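Long-range contacts in ADP-ribosylating toxin CARDS (Mycoplasma pneumoniae, PDB 4TLV), which transfers ADP-ribose from NAD(+) to multiple target proteins in vitro and causes vacuolation of mammalian cells, acting as the main virulence factor of this bacterium: residues Arg61-Ser65 with Pro75-Tyr79; Val155-Pro159 with Ala372-Phe376; Asp293-Val299 with Lys349-Ser353; Leu335-Ala339 with Asn361-Lys365. All coordinates share one frame; numbering follows the deposited sequence.

Interaction 1 (Arg61-Ser65 with Pro75-Tyr79)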
loop_
_atom_site.group_PDB
_atom_site.type_symbol
_atom_site.label_atom_id
_atom_site.label_comp_id
_atom_site.label_asym_id
_atom_site.label_seq_id
_atom_site.Cartn_x
_atom_site.Cartn_y
_atom_site.Cartn_z
ATOM N N ARG A 61 -5.543 -11.452 1.435
ATOM C CA ARG A 61 -5.205 -11.187 2.846
ATOM C C ARG A 61 -6.333 -11.521 3.835
ATOM O O ARG A 61 -6.084 -12.157 4.879
ATOM C CB ARG A 61 -4.716 -9.745 3.038
ATOM C CG ARG A 61 -4.383 -9.347 4.504
ATOM C CD ARG A 61 -3.415 -10.316 5.190
ATOM N NE ARG A 61 -3.248 -9.938 6.592
ATOM C CZ ARG A 61 -4.105 -10.265 7.561
ATOM N NH1 ARG A 61 -5.174 -10.999 7.277
ATOM N NH2 ARG A 61 -3.890 -9.858 8.820
ATOM N N PHE A 62 -7.567 -11.110 3.537
ATOM C CA PHE A 62 -8.667 -11.326 4.495
ATOM C C PHE A 62 -8.825 -12.818 4.751
ATOM O O PHE A 62 -9.233 -13.238 5.832
ATOM C CB PHE A 62 -10.009 -10.759 3.982
ATOM C CG PHE A 62 -10.676 -11.627 2.941
ATOM C CD1 PHE A 62 -10.314 -11.532 1.599
ATOM C CD2 PHE A 62 -11.640 -12.560 3.302
ATOM C CE1 PHE A 62 -10.901 -12.345 0.628
ATOM C CE2 PHE A 62 -12.240 -13.386 2.327
ATOM C CZ PHE A 62 -11.869 -13.269 0.991
ATOM N N PHE A 63 -8.499 -13.604 3.736
ATOM C CA PHE A 63 -8.732 -15.040 3.759
ATOM C C PHE A 63 -7.764 -15.759 4.718
ATOM O O PHE A 63 -7.992 -16.913 5.095
ATOM C CB PHE A 63 -8.633 -15.584 2.319
ATOM C CG PHE A 63 -9.226 -16.951 2.139
ATOM C CD1 PHE A 63 -10.584 -17.157 2.297
ATOM C CD2 PHE A 63 -8.426 -18.023 1.780
ATOM C CE1 PHE A 63 -11.136 -18.416 2.111
ATOM C CE2 PHE A 63 -8.970 -19.280 1.599
ATOM C CZ PHE A 63 -10.329 -19.474 1.767
ATOM N N GLY A 64 -6.698 -15.071 5.125
ATOM C CA GLY A 64 -5.789 -15.588 6.135
ATOM C C GLY A 64 -6.129 -15.230 7.581
ATOM O O GLY A 64 -5.259 -15.316 8.456
ATOM N N SER A 65 -7.369 -14.801 7.846
ATOM C CA SER A 65 -7.791 -14.490 9.218
ATOM C C SER A 65 -7.566 -15.688 10.136
ATOM O O SER A 65 -7.800 -16.826 9.732
ATOM C CB SER A 65 -9.280 -14.157 9.265
ATOM O OG SER A 65 -9.552 -12.937 8.607
ATOM N N PRO A 75 -12.492 -27.092 6.654
ATOM C CA PRO A 75 -11.310 -26.452 6.075
ATOM C C PRO A 75 -11.719 -25.329 5.130
ATOM O O PRO A 75 -12.747 -25.393 4.453
ATOM C CB PRO A 75 -10.659 -27.580 5.285
ATOM C CG PRO A 75 -11.034 -28.801 6.039
ATOM C CD PRO A 75 -12.408 -28.559 6.598
ATOM N N ARG A 76 -10.900 -24.294 5.089
ATOM C CA ARG A 76 -11.291 -23.054 4.448
ATOM C C ARG A 76 -10.738 -23.018 3.023
ATOM O O ARG A 76 -9.523 -23.061 2.832
ATOM C CB ARG A 76 -10.752 -21.910 5.292
ATOM C CG ARG A 76 -11.043 -20.558 4.760
ATOM C CD ARG A 76 -10.249 -19.554 5.554
ATOM N NE ARG A 76 -10.894 -19.220 6.816
ATOM C CZ ARG A 76 -10.304 -18.511 7.777
ATOM N NH1 ARG A 76 -9.040 -18.086 7.614
ATOM N NH2 ARG A 76 -10.977 -18.230 8.888
ATOM N N ARG A 77 -11.643 -22.995 2.040
ATOM C CA ARG A 77 -11.299 -23.014 0.611
ATOM C C ARG A 77 -12.124 -21.998 -0.184
ATOM O O ARG A 77 -13.266 -21.718 0.155
ATOM C CB ARG A 77 -11.558 -24.394 0.001
ATOM C CG ARG A 77 -10.546 -25.468 0.355
ATOM C CD ARG A 77 -10.789 -26.736 -0.479
ATOM N NE ARG A 77 -9.741 -27.733 -0.260
ATOM C CZ ARG A 77 -9.964 -29.014 0.031
ATOM N NH1 ARG A 77 -11.206 -29.474 0.133
ATOM N NH2 ARG A 77 -8.940 -29.840 0.219
ATOM N N ALA A 78 -11.539 -21.467 -1.254
ATOM C CA ALA A 78 -12.202 -20.458 -2.089
ATOM C C ALA A 78 -11.453 -20.417 -3.407
ATOM O O ALA A 78 -10.590 -21.264 -3.646
ATOM C CB ALA A 78 -12.154 -19.080 -1.407
ATOM N N TYR A 79 -11.788 -19.458 -4.272
ATOM C CA TYR A 79 -11.102 -19.330 -5.550
ATOM C C TYR A 79 -10.570 -17.934 -5.750
ATOM O O TYR A 79 -11.242 -16.965 -5.426
ATOM C CB TYR A 79 -12.028 -19.693 -6.701
ATOM C CG TYR A 79 -12.452 -21.129 -6.612
ATOM C CD1 TYR A 79 -11.663 -22.130 -7.154
ATOM C CD2 TYR A 79 -13.607 -21.487 -5.933
ATOM C CE1 TYR A 79 -12.027 -23.454 -7.056
ATOM C CE2 TYR A 79 -13.978 -22.810 -5.817
ATOM C CZ TYR A 79 -13.184 -23.789 -6.386
ATOM O OH TYR A 79 -13.553 -25.112 -6.285
#
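Phe63 and Arg76 pass each other in opposite directions, with Arg76 CD over one face of the phenyl ring, CG near its CZ rim, and the guanidinium continuing to the backbone from which that ring springs. Arg76 CD stands 3.9 Å from the centroid of the Phe63 ring and 18° off its normal, a CH-pi contact, while CG lies 3.3 Å from Phe63 CZ. The chain bends about the CG-CD bond (chi3 -81°), which swings the guanidinium out beside two carbonyls. NH1 meets Ser65 O in a nearly straight bond of 2.8 Å, with the oxygen in the guanidinium plane and a lone pair turned to the donor; a second, weak bond joins NH1 to Phe63 O at 3.0 Å.

The contact ties the 3-10 turn after helix 56-60 to strand 76-84 of the antiparallel sheet in the mono-ADP-ribosyltransferase domain, where Val152 and Thr173 on neighbouring strands also touch the Phe63 ring. With CG anti to the backbone N (chi1 -163°), Phe63 reaches the strand, and its CZ comes 3.7 Å from Ala78 CB. Within the turn, Phe62 O takes both the backbone N and OG of Ser65, the hydroxyl bond measuring 2.8 Å between Ser65 OG and Phe62 O.

Interaction 2 (Val155-Pro159 with Ala372-Phe376)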
loop_
_atom_site.group_PDB
_atom_site.type_symbol
_atom_site.label_atom_id
_atom_site.label_comp_id
_atom_site.label_asym_id
_atom_site.label_seq_id
_atom_site.Cartn_x
_atom_site.Cartn_y
_atom_site.Cartn_z
ATOM N N VAL A 155 -4.371 -22.438 5.710
ATOM C CA VAL A 155 -3.877 -23.504 6.578
ATOM C C VAL A 155 -3.065 -22.947 7.749
ATOM O O VAL A 155 -2.396 -21.917 7.625
ATOM C CB VAL A 155 -3.012 -24.493 5.776
ATOM C CG1 VAL A 155 -3.852 -25.178 4.716
ATOM C CG2 VAL A 155 -1.847 -23.762 5.135
ATOM N N PRO A 156 -3.110 -23.635 8.901
ATOM C CA PRO A 156 -2.335 -23.150 10.050
ATOM C C PRO A 156 -0.827 -23.263 9.811
ATOM O O PRO A 156 -0.364 -24.211 9.176
ATOM C CB PRO A 156 -2.747 -24.087 11.198
ATOM C CG PRO A 156 -3.379 -25.289 10.544
ATOM C CD PRO A 156 -3.891 -24.854 9.193
ATOM N N VAL A 157 -0.076 -22.315 10.354
ATOM C CA VAL A 157 1.383 -22.370 10.356
ATOM C C VAL A 157 1.889 -23.322 11.457
ATOM O O VAL A 157 1.461 -23.233 12.602
ATOM C CB VAL A 157 1.966 -20.964 10.572
ATOM C CG1 VAL A 157 3.502 -21.006 10.646
ATOM C CG2 VAL A 157 1.499 -20.021 9.433
ATOM N N GLU A 158 2.809 -24.219 11.111
ATOM C CA GLU A 158 3.354 -25.175 12.086
ATOM C C GLU A 158 2.282 -25.836 12.977
ATOM O O GLU A 158 2.362 -25.758 14.198
ATOM C CB GLU A 158 4.402 -24.498 12.994
ATOM C CG GLU A 158 5.364 -25.503 13.655
ATOM C CD GLU A 158 6.075 -24.979 14.892
ATOM O OE1 GLU A 158 5.720 -23.891 15.401
ATOM O OE2 GLU A 158 6.992 -25.682 15.371
ATOM N N PRO A 159 1.282 -26.497 12.377
ATOM C CA PRO A 159 0.173 -27.020 13.192
ATOM C C PRO A 159 0.620 -28.032 14.253
ATOM O O PRO A 159 1.590 -28.765 14.056
ATOM C CB PRO A 159 -0.717 -27.715 12.156
ATOM C CG PRO A 159 0.203 -28.078 11.064
ATOM C CD PRO A 159 1.170 -26.917 10.975
ATOM N N ALA A 372 4.233 -29.390 5.907
ATOM C CA ALA A 372 4.135 -29.111 7.341
ATOM C C ALA A 372 4.044 -27.603 7.629
ATOM O O ALA A 372 3.918 -27.187 8.780
ATOM C CB ALA A 372 5.325 -29.704 8.077
ATOM N N ILE A 373 4.133 -26.796 6.577
ATOM C CA ILE A 373 4.019 -25.346 6.694
ATOM C C ILE A 373 4.981 -24.786 7.735
ATOM O O ILE A 373 4.556 -24.150 8.698
ATOM C CB ILE A 373 2.575 -24.938 7.039
ATOM C CG1 ILE A 373 1.573 -25.786 6.242
ATOM C CG2 ILE A 373 2.356 -23.444 6.763
ATOM C CD1 ILE A 373 1.560 -25.472 4.731
ATOM N N THR A 374 6.279 -25.031 7.554
ATOM C CA THR A 374 7.278 -24.519 8.489
ATOM C C THR A 374 8.452 -23.850 7.809
ATOM O O THR A 374 9.266 -23.231 8.481
ATOM C CB THR A 374 7.914 -25.631 9.334
ATOM O OG1 THR A 374 8.543 -26.573 8.453
ATOM C CG2 THR A 374 6.881 -26.316 10.195
ATOM N N GLN A 375 8.575 -24.032 6.499
ATOM C CA GLN A 375 9.694 -23.460 5.742
ATOM C C GLN A 375 9.152 -22.538 4.652
ATOM O O GLN A 375 8.309 -22.935 3.857
ATOM C CB GLN A 375 10.537 -24.572 5.112
ATOM C CG GLN A 375 11.117 -25.533 6.141
ATOM C CD GLN A 375 11.486 -26.882 5.551
ATOM O OE1 GLN A 375 11.442 -27.075 4.338
ATOM N NE2 GLN A 375 11.841 -27.828 6.415
ATOM N N PHE A 376 9.656 -21.313 4.612
ATOM C CA PHE A 376 9.066 -20.291 3.757
ATOM C C PHE A 376 10.087 -19.624 2.845
ATOM O O PHE A 376 11.099 -19.108 3.302
ATOM C CB PHE A 376 8.370 -19.239 4.635
ATOM C CG PHE A 376 7.173 -19.766 5.377
ATOM C CD1 PHE A 376 7.328 -20.545 6.510
ATOM C CD2 PHE A 376 5.889 -19.463 4.948
ATOM C CE1 PHE A 376 6.215 -21.037 7.199
ATOM C CE2 PHE A 376 4.783 -19.951 5.627
ATOM C CZ PHE A 376 4.947 -20.738 6.748
#
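Val157 and Ile373 meet where the mono-ADP-ribosyltransferase domain abuts D2, a beta-trefoil by family. Segment 155-159 runs off the end of strand 146-156, and 372-376 covers the loop before strand 375-380 and the first two residues of that strand; the contact is an interdomain one between residues more than 200 positions apart in sequence.

Its polar element is one backbone hydrogen bond, from Glu158 N to Ile373 O, 3.0 Å long with an angle of 155° at the hydrogen. The backbone has positive phi at both residues of the bond, 45° at Glu158 and 53° at Ile373. Thr374 OG1 is engaged elsewhere, bonded to Asp370. The Glu158 carboxylate leads away from the 372-376 segment and lies near Asp423 OD1, a proximity of like charges that could raise the proton affinity of either group.

The apolar contacts centre on Ile373, whose two branches part company. CG1 stands beside the backbone N and carries CD1 to within 3.8 Å of Val155 CG2, the two side chains crossing at about a right angle. CG2, anti to the N, instead lies beside the 156-157 backbone, 3.7 Å from Pro156 O. Val157 also sends its CG1 to 4.2 Å from Phe376 CZ, approaching that ring at a slant.

At the outer end, the aliphatic part of Glu158 lies against the Thr374 methyl, with Glu158 CG 3.9 Å from Thr374 CG2, and Pro159 CD sits 3.5 Å from Ala372 O.

Interaction 3 (Asp293-Val299 with Lys349-Ser353)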
loop_
_atom_site.group_PDB
_atom_site.type_symbol
_atom_site.label_atom_id
_atom_site.label_comp_id
_atom_site.label_asym_id
_atom_site.label_seq_id
_atom_site.Cartn_x
_atom_site.Cartn_y
_atom_site.Cartn_z
ATOM N N ASP A 293 20.942 -2.422 10.699
ATOM C CA ASP A 293 21.511 -1.313 11.464
ATOM C C ASP A 293 21.074 0.015 10.864
ATOM O O ASP A 293 21.481 0.352 9.762
ATOM C CB ASP A 293 23.043 -1.397 11.455
ATOM C CG ASP A 293 23.702 -0.354 12.380
ATOM O OD1 ASP A 293 23.067 0.677 12.688
ATOM O OD2 ASP A 293 24.851 -0.570 12.812
ATOM N N PRO A 294 20.242 0.779 11.583
ATOM C CA PRO A 294 19.745 2.042 11.004
ATOM C C PRO A 294 20.825 3.110 10.868
ATOM O O PRO A 294 20.590 4.117 10.203
ATOM C CB PRO A 294 18.708 2.530 12.023
ATOM C CG PRO A 294 18.461 1.379 12.933
ATOM C CD PRO A 294 19.699 0.532 12.925
ATOM N N GLN A 295 21.973 2.909 11.508
ATOM C CA GLN A 295 23.074 3.867 11.406
ATOM C C GLN A 295 23.661 3.904 9.987
ATOM O O GLN A 295 24.107 4.948 9.513
ATOM C CB GLN A 295 24.169 3.531 12.423
ATOM C CG GLN A 295 25.228 4.629 12.611
ATOM C CD GLN A 295 26.348 4.567 11.586
ATOM O OE1 GLN A 295 26.681 3.355 11.130
ATOM N NE2 GLN A 295 26.909 5.601 11.204
ATOM N N ASN A 296 23.668 2.758 9.315
ATOM C CA ASN A 296 24.189 2.686 7.950
ATOM C C ASN A 296 23.237 1.975 6.992
ATOM O O ASN A 296 23.603 1.669 5.859
ATOM C CB ASN A 296 25.547 1.989 7.935
ATOM C CG ASN A 296 25.516 0.641 8.630
ATOM O OD1 ASN A 296 24.466 0.009 8.734
ATOM N ND2 ASN A 296 26.676 0.195 9.120
ATOM N N ASN A 297 22.023 1.702 7.460
ATOM C CA ASN A 297 21.019 1.018 6.639
ATOM C C ASN A 297 21.426 -0.374 6.157
ATOM O O ASN A 297 20.776 -0.939 5.293
ATOM C CB ASN A 297 20.574 1.891 5.453
ATOM C CG ASN A 297 19.596 2.986 5.877
ATOM O OD1 ASN A 297 19.045 2.944 6.976
ATOM N ND2 ASN A 297 19.402 3.971 5.020
ATOM N N ASN A 298 22.488 -0.942 6.716
ATOM C CA ASN A 298 22.881 -2.292 6.307
ATOM C C ASN A 298 21.920 -3.367 6.829
ATOM O O ASN A 298 21.401 -3.261 7.939
ATOM C CB ASN A 298 24.302 -2.612 6.780
ATOM C CG ASN A 298 25.368 -1.876 5.977
ATOM O OD1 ASN A 298 25.103 -1.383 4.883
ATOM N ND2 ASN A 298 26.578 -1.814 6.516
ATOM N N VAL A 299 21.710 -4.399 6.022
ATOM C CA VAL A 299 20.956 -5.580 6.419
ATOM C C VAL A 299 21.934 -6.726 6.257
ATOM O O VAL A 299 22.646 -6.779 5.262
ATOM C CB VAL A 299 19.771 -5.820 5.491
ATOM C CG1 VAL A 299 19.017 -7.128 5.884
ATOM C CG2 VAL A 299 18.827 -4.613 5.521
ATOM N N LYS A 349 20.684 -6.765 -4.007
ATOM C CA LYS A 349 21.219 -6.748 -2.655
ATOM C C LYS A 349 20.234 -6.069 -1.702
ATOM O O LYS A 349 19.680 -5.019 -2.013
ATOM C CB LYS A 349 22.554 -6.013 -2.624
ATOM C CG LYS A 349 22.975 -5.552 -1.250
ATOM C CD LYS A 349 23.928 -6.530 -0.602
ATOM C CE LYS A 349 25.260 -5.863 -0.301
ATOM N NZ LYS A 349 25.179 -4.886 0.827
ATOM N N VAL A 350 20.018 -6.674 -0.542
ATOM C CA VAL A 350 19.064 -6.116 0.410
ATOM C C VAL A 350 19.719 -5.077 1.330
ATOM O O VAL A 350 20.823 -5.283 1.830
ATOM C CB VAL A 350 18.405 -7.223 1.233
ATOM C CG1 VAL A 350 17.320 -6.649 2.131
ATOM C CG2 VAL A 350 17.829 -8.286 0.302
ATOM N N HIS A 351 19.011 -3.972 1.564
ATOM C CA HIS A 351 19.530 -2.837 2.321
ATOM C C HIS A 351 18.295 -2.120 2.870
ATOM O O HIS A 351 17.209 -2.283 2.335
ATOM C CB HIS A 351 20.279 -1.913 1.350
ATOM C CG HIS A 351 21.231 -0.961 2.001
ATOM N ND1 HIS A 351 22.372 -1.176 2.696
ATOM C CD2 HIS A 351 21.076 0.409 1.935
ATOM C CE1 HIS A 351 22.866 0.057 3.063
ATOM N NE2 HIS A 351 22.068 0.997 2.583
ATOM N N LEU A 352 18.445 -1.310 3.911
ATOM C CA LEU A 352 17.281 -0.610 4.449
ATOM C C LEU A 352 16.983 0.647 3.649
ATOM O O LEU A 352 17.890 1.259 3.082
ATOM C CB LEU A 352 17.495 -0.237 5.923
ATOM C CG LEU A 352 17.634 -1.372 6.941
ATOM C CD1 LEU A 352 17.809 -0.772 8.342
ATOM C CD2 LEU A 352 16.416 -2.288 6.892
ATOM N N SER A 353 15.707 1.016 3.581
ATOM C CA SER A 353 15.335 2.369 3.187
ATOM C C SER A 353 14.036 2.784 3.876
ATOM O O SER A 353 13.382 1.969 4.526
ATOM C CB SER A 353 15.239 2.531 1.664
ATOM O OG SER A 353 14.143 1.825 1.154
HETATM O O HOH W 1 22.812 -3.913 3.311
HETATM O O HOH W 2 22.754 -7.296 2.576
#
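Two consecutive Asx turns shape the loop between strands 287-293 and 298-303 of D2, and this loop rests on strand 348-354. Asp293 OD1 accepts from Gln295 N, and Asn296 OD1 accepts from Asn298 N at 3.0 Å, from above its carbonyl plane. The loop thus presents Asn297 O to Leu352 N, in a bond of 2.7 Å and 170°.

The same oxygen stands over one face of the His351 imidazole, 3.0 Å above its plane and displaced toward the rim; its closeness to ND1 is no hydrogen bond, as the angle is poor. Asn298 OD1 lies instead at the ring edge, 3.2 Å from His351 CE1, with amide and ring planes 61° apart. Water 1 occupies the same ring plane, 2.8 Å from His351 ND1, and links it to Val299 N and Val350 O; a second water joins Val299 O to Val350 O.

Beside these polar contacts Val299 CG2, next to its own backbone N, packs 3.6 Å from Leu352 CD2, the side chains crossing at about a right angle. Asn297 OD1 is hydrogen-bonded to Asn488. The loop joins antiparallel strands 287-293 and 298-303, a hairpin of D2, whose sequence family is a beta-trefoil.

Interaction 4 (Leu335-Ala339 with Asn361-Lys365)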
loop_
_atom_site.group_PDB
_atom_site.type_symbol
_atom_site.label_atom_id
_atom_site.label_comp_id
_atom_site.label_asym_id
_atom_site.label_seq_id
_atom_site.Cartn_x
_atom_site.Cartn_y
_atom_site.Cartn_z
ATOM N N LEU A 335 11.956 1.988 8.856
ATOM C CA LEU A 335 12.820 1.431 7.816
ATOM C C LEU A 335 12.400 0.015 7.414
ATOM O O LEU A 335 12.010 -0.781 8.267
ATOM C CB LEU A 335 14.268 1.406 8.304
ATOM C CG LEU A 335 14.870 2.782 8.629
ATOM C CD1 LEU A 335 16.120 2.620 9.523
ATOM C CD2 LEU A 335 15.181 3.565 7.344
ATOM N N SER A 336 12.504 -0.284 6.117
ATOM C CA SER A 336 12.066 -1.558 5.536
ATOM C C SER A 336 13.171 -2.166 4.676
ATOM O O SER A 336 13.970 -1.438 4.084
ATOM C CB SER A 336 10.838 -1.330 4.636
ATOM O OG SER A 336 9.697 -1.001 5.401
ATOM N N LEU A 337 13.213 -3.496 4.625
ATOM C CA LEU A 337 14.085 -4.221 3.711
ATOM C C LEU A 337 13.747 -3.845 2.284
ATOM O O LEU A 337 12.577 -3.861 1.885
ATOM C CB LEU A 337 13.908 -5.734 3.895
ATOM C CG LEU A 337 14.849 -6.371 4.923
ATOM C CD1 LEU A 337 14.747 -5.740 6.293
ATOM C CD2 LEU A 337 14.624 -7.890 4.991
ATOM N N THR A 338 14.773 -3.522 1.507
ATOM C CA THR A 338 14.571 -3.021 0.162
ATOM C C THR A 338 15.529 -3.761 -0.774
ATOM O O THR A 338 16.718 -3.880 -0.477
ATOM C CB THR A 338 14.840 -1.498 0.122
ATOM O OG1 THR A 338 14.046 -0.841 1.124
ATOM C CG2 THR A 338 14.526 -0.915 -1.241
ATOM N N ALA A 339 15.002 -4.285 -1.876
ATOM C CA ALA A 339 15.813 -4.990 -2.862
ATOM C C ALA A 339 16.372 -3.993 -3.879
ATOM O O ALA A 339 15.623 -3.427 -4.674
ATOM C CB ALA A 339 14.984 -6.047 -3.565
ATOM N N ASN A 361 9.976 -2.204 -4.637
ATOM C CA ASN A 361 11.199 -2.864 -4.185
ATOM C C ASN A 361 11.237 -3.149 -2.675
ATOM O O ASN A 361 12.160 -3.799 -2.195
ATOM C CB ASN A 361 12.467 -2.123 -4.661
ATOM C CG ASN A 361 12.582 -0.706 -4.102
ATOM O OD1 ASN A 361 11.785 -0.281 -3.256
ATOM N ND2 ASN A 361 13.592 0.034 -4.573
ATOM N N GLN A 362 10.214 -2.699 -1.942
ATOM C CA GLN A 362 10.062 -3.080 -0.530
ATOM C C GLN A 362 8.984 -4.143 -0.311
ATOM O O GLN A 362 8.640 -4.451 0.832
ATOM C CB GLN A 362 9.744 -1.859 0.354
ATOM C CG GLN A 362 10.773 -0.723 0.305
ATOM C CD GLN A 362 10.323 0.504 1.095
ATOM O OE1 GLN A 362 9.282 0.496 1.749
ATOM N NE2 GLN A 362 11.116 1.563 1.042
ATOM N N LYS A 363 8.438 -4.702 -1.385
ATOM C CA LYS A 363 7.379 -5.694 -1.238
ATOM C C LYS A 363 7.899 -7.130 -1.372
ATOM O O LYS A 363 8.672 -7.441 -2.285
ATOM C CB LYS A 363 6.232 -5.412 -2.209
ATOM C CG LYS A 363 5.583 -4.018 -1.981
ATOM C CD LYS A 363 4.288 -3.895 -2.788
ATOM C CE LYS A 363 3.659 -2.503 -2.667
ATOM N NZ LYS A 363 3.474 -2.058 -1.224
ATOM N N TRP A 364 7.451 -7.989 -0.457
ATOM C CA TRP A 364 7.949 -9.362 -0.327
ATOM C C TRP A 364 6.787 -10.332 -0.195
ATOM O O TRP A 364 5.744 -9.974 0.348
ATOM C CB TRP A 364 8.811 -9.485 0.930
ATOM C CG TRP A 364 9.983 -8.535 0.931
ATOM C CD1 TRP A 364 10.035 -7.278 1.491
ATOM C CD2 TRP A 364 11.260 -8.759 0.326
ATOM N NE1 TRP A 364 11.267 -6.720 1.267
ATOM C CE2 TRP A 364 12.044 -7.611 0.563
ATOM C CE3 TRP A 364 11.826 -9.834 -0.383
ATOM C CZ2 TRP A 364 13.368 -7.493 0.104
ATOM C CZ3 TRP A 364 13.155 -9.722 -0.829
ATOM C CH2 TRP A 364 13.905 -8.564 -0.579
ATOM N N LYS A 365 6.966 -11.550 -0.696
ATOM C CA LYS A 365 5.975 -12.615 -0.524
ATOM C C LYS A 365 6.647 -13.695 0.290
ATOM O O LYS A 365 7.859 -13.883 0.176
ATOM C CB LYS A 365 5.582 -13.229 -1.877
ATOM C CG LYS A 365 4.650 -12.407 -2.752
ATOM C CD LYS A 365 4.603 -13.019 -4.174
ATOM C CE LYS A 365 6.027 -13.151 -4.720
ATOM N NZ LYS A 365 6.122 -13.650 -6.124
HETATM O O HOH W 3 10.262 -4.226 3.028
HETATM O O HOH W 4 15.435 -1.390 -6.472
#
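Trp364 and Leu337 meet through the indole N-H: NE1 donates to Leu337 O over 3.2 Å at 166°, with the oxygen close to the ring plane. The N-H comes to the oxygen from well above the carbonyl plane, away from the in-plane lone-pair directions. Water 3, also at the indole edge, lies within hydrogen-bonding distance of both Leu337 O (2.6 Å) and Gln362 O, with more acceptors about it than protons, and weakly accepts from NE1. The carbocyclic end of the indole contacts Ala339, with Trp364 CH2 4.1 Å from Ala339 CB.

Two residues along the strand, Ala339 N donates to Asn361 O (2.9 Å). Asn361 CG sits between its own N and carbonyl carbon (chi1 63°), which lays the amide beside the Thr338 methyl, OD1 and CG2 being 3.5 Å apart. Water 4 then connects Asn361 ND2 to Ala339 O.

Gln362 crosses Thr338 at a slant, Gln362 CG 3.4 Å from Thr338 OG1, and runs extended to a buried amide whose ends are held from outside the segments: NE2 by Val354 O, OE1 by Ala356 N. Thr338 OG1 is bonded to Ser353 OG, and Ser336 OG to Ser355 OG. Further out, Ile323 and Val378 pack on the indole. The 3-10 turn 361-362, just before strand 364-368, lies against strand 335-340 and is bonded to it at Ala339, inside D2, classed as a beta-trefoil.

Overall arrangement
Along the chain, interaction 1 closes before the others open, while interactions 3 and 4 both fall between the two segments of interaction 2 and alternate with each other. Interactions 1 and 2, with centres 15 Å apart, share the antiparallel sheet of the mono-ADP-ribosyltransferase domain through neighbouring strands 76-84 and 146-156. Interactions 3 and 4, 11 Å apart at their centres, touch within D2, where His351 O lies 2.9 Å from Thr338 N, a probable hydrogen bond across paired strands 335-340 and 348-354. Interaction 2 bridges the two domains: its strand 375-380 pairs with 364-368 of interaction 4. The contacts succeed one another from the transferase domain into D2, though only 3 and 4 touch; the centres of 1 and 3 are 34 Å apart.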